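Local atomic coordinates of LPS-assembly lipoprotein (Caulobacter crescentus, PDB entry 4KWY), a protein that probably serves, as a member of the LptE family of lipoproteins, in the assembly of lipopolysaccharide at the outer membrane. Residues E28-A33 against Y44-S49. Residues are numbered along the deposited sequence; the frame is centred on the assembly and turned at random.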
# COMPACT_ATOMS: atom_id res chain seq x y z
N GLU A 28 3.21 -1.71 -6.06
CA GLU A 28 3.26 -0.89 -7.27
C GLU A 28 3.10 0.57 -6.88
O GLU A 28 3.90 1.40 -7.33
CB GLU A 28 2.14 -1.32 -8.24
CG GLU A 28 2.36 -0.95 -9.69
CD GLU A 28 1.22 -1.28 -10.64
OE1 GLU A 28 0.05 -1.04 -10.29
OE2 GLU A 28 1.52 -1.73 -11.78
N GLN A 29 2.13 0.89 -6.00
CA GLN A 29 1.86 2.24 -5.51
C GLN A 29 3.00 2.77 -4.66
O GLN A 29 3.31 3.95 -4.76
CB GLN A 29 0.55 2.28 -4.71
CG GLN A 29 -0.72 2.40 -5.57
CD GLN A 29 -0.66 3.58 -6.51
OE1 GLN A 29 -0.44 4.72 -6.11
NE2 GLN A 29 -0.74 3.30 -7.80
N LEU A 30 3.58 1.92 -3.80
CA LEU A 30 4.68 2.30 -2.93
C LEU A 30 5.98 2.48 -3.74
O LEU A 30 6.70 3.43 -3.47
CB LEU A 30 4.89 1.26 -1.81
CG LEU A 30 4.01 1.42 -0.57
CD1 LEU A 30 4.03 0.18 0.25
CD2 LEU A 30 4.48 2.57 0.30
N ASP A 31 6.25 1.63 -4.77
CA ASP A 31 7.44 1.79 -5.63
C ASP A 31 7.40 3.14 -6.34
O ASP A 31 8.44 3.76 -6.55
CB ASP A 31 7.57 0.64 -6.66
CG ASP A 31 8.15 -0.66 -6.12
OD1 ASP A 31 8.84 -0.62 -5.07
OD2 ASP A 31 7.94 -1.72 -6.77
N ASP A 32 6.18 3.63 -6.65
CA ASP A 32 5.91 4.93 -7.26
C ASP A 32 6.10 6.07 -6.25
O ASP A 32 6.88 6.99 -6.51
CB ASP A 32 4.48 4.96 -7.82
CG ASP A 32 4.35 4.58 -9.29
OD1 ASP A 32 5.16 3.75 -9.77
OD2 ASP A 32 3.41 5.09 -9.94
N ALA A 33 5.40 6.00 -5.10
CA ALA A 33 5.46 6.97 -4.01
C ALA A 33 6.89 7.08 -3.39
O ALA A 33 7.34 8.19 -3.09
CB ALA A 33 4.45 6.60 -2.94
N TYR A 44 16.75 -0.84 2.97
CA TYR A 44 15.66 -1.39 3.75
C TYR A 44 14.79 -2.30 2.93
O TYR A 44 14.60 -2.06 1.73
CB TYR A 44 14.75 -0.28 4.34
CG TYR A 44 15.46 0.70 5.23
CD1 TYR A 44 15.78 0.38 6.55
CD2 TYR A 44 15.82 1.96 4.76
CE1 TYR A 44 16.45 1.27 7.37
CE2 TYR A 44 16.50 2.87 5.58
CZ TYR A 44 16.81 2.52 6.88
OH TYR A 44 17.50 3.41 7.68
N LYS A 45 14.19 -3.30 3.60
CA LYS A 45 13.21 -4.20 3.00
C LYS A 45 11.88 -3.94 3.68
O LYS A 45 11.77 -4.06 4.89
CB LYS A 45 13.62 -5.67 3.10
CG LYS A 45 14.86 -6.02 2.27
CD LYS A 45 14.54 -6.34 0.82
CE LYS A 45 15.78 -6.69 0.04
NZ LYS A 45 15.58 -7.88 -0.84
N LEU A 46 10.90 -3.48 2.91
CA LEU A 46 9.58 -3.23 3.46
C LEU A 46 8.68 -4.40 3.11
O LEU A 46 8.33 -4.58 1.94
CB LEU A 46 8.99 -1.88 2.98
CG LEU A 46 7.56 -1.56 3.44
CD1 LEU A 46 7.49 -1.43 4.94
CD2 LEU A 46 7.04 -0.30 2.78
N TYR A 47 8.28 -5.18 4.14
CA TYR A 47 7.40 -6.35 3.99
C TYR A 47 5.96 -5.99 4.21
O TYR A 47 5.61 -5.53 5.30
CB TYR A 47 7.79 -7.43 4.98
CG TYR A 47 8.87 -8.30 4.43
CD1 TYR A 47 10.21 -7.99 4.63
CD2 TYR A 47 8.56 -9.47 3.74
CE1 TYR A 47 11.22 -8.85 4.20
CE2 TYR A 47 9.56 -10.31 3.26
CZ TYR A 47 10.89 -9.99 3.49
OH TYR A 47 11.87 -10.82 2.99
N LEU A 48 5.12 -6.23 3.21
CA LEU A 48 3.71 -5.91 3.31
C LEU A 48 2.87 -7.15 3.55
O LEU A 48 3.05 -8.12 2.83
CB LEU A 48 3.23 -5.24 2.01
CG LEU A 48 3.96 -4.02 1.53
CD1 LEU A 48 3.42 -3.64 0.18
CD2 LEU A 48 3.79 -2.85 2.50
N SER A 49 1.96 -7.11 4.54
CA SER A 49 1.03 -8.22 4.80
C SER A 49 -0.38 -7.71 4.65
O SER A 49 -0.98 -7.16 5.58
CB SER A 49 1.25 -8.85 6.17
OG SER A 49 2.57 -9.36 6.22
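Leu30, on the helix of a beta-alpha-beta unit, meets Leu46 and Leu48 on the unit's second strand: strand 13-17 leads into helix 21-34, and the chain returns as strand 44-50, parallel to the first. One methyl of the helix does the touching. Leu30 CD1 comes 3.8 Å from Leu48 CD2 and 3.9 Å from Leu48 CD1, so that it faces both branches of that leucine, the two side chains meeting tip to tip. The same Leu30 CD1 lies 4.0 Å from Leu46 CD2. Leu46 and Leu48, two apart on the strand, both direct their side chains at the helix, but by different torsions: Leu46, with CG anti to the backbone N (chi1 177°), brings CD2 alone to the Leu30 methyl, whereas Leu48, with CG anti to the carbonyl carbon (chi1 -55°), turns both CD1 and CD2 to it. Both offer methyls to the strand-facing side of Leu30 CD1, while the backbones stay well apart, Leu30 CA and Leu46 CA being 9.8 Å from each other. Thr15 of strand 13-17 touches both Leu30 and Leu48, and Ala123 and Ile126 of helix 104-135 pack on Leu30, which thus sits where helix 21-34, the sheet and the long helix 104-135 meet. All three leucines are buried, and no hydrogen bond crosses between the segments. Helix and strand are therefore joined here by apolar methyl packing in a buried setting, which imposes no directional bond.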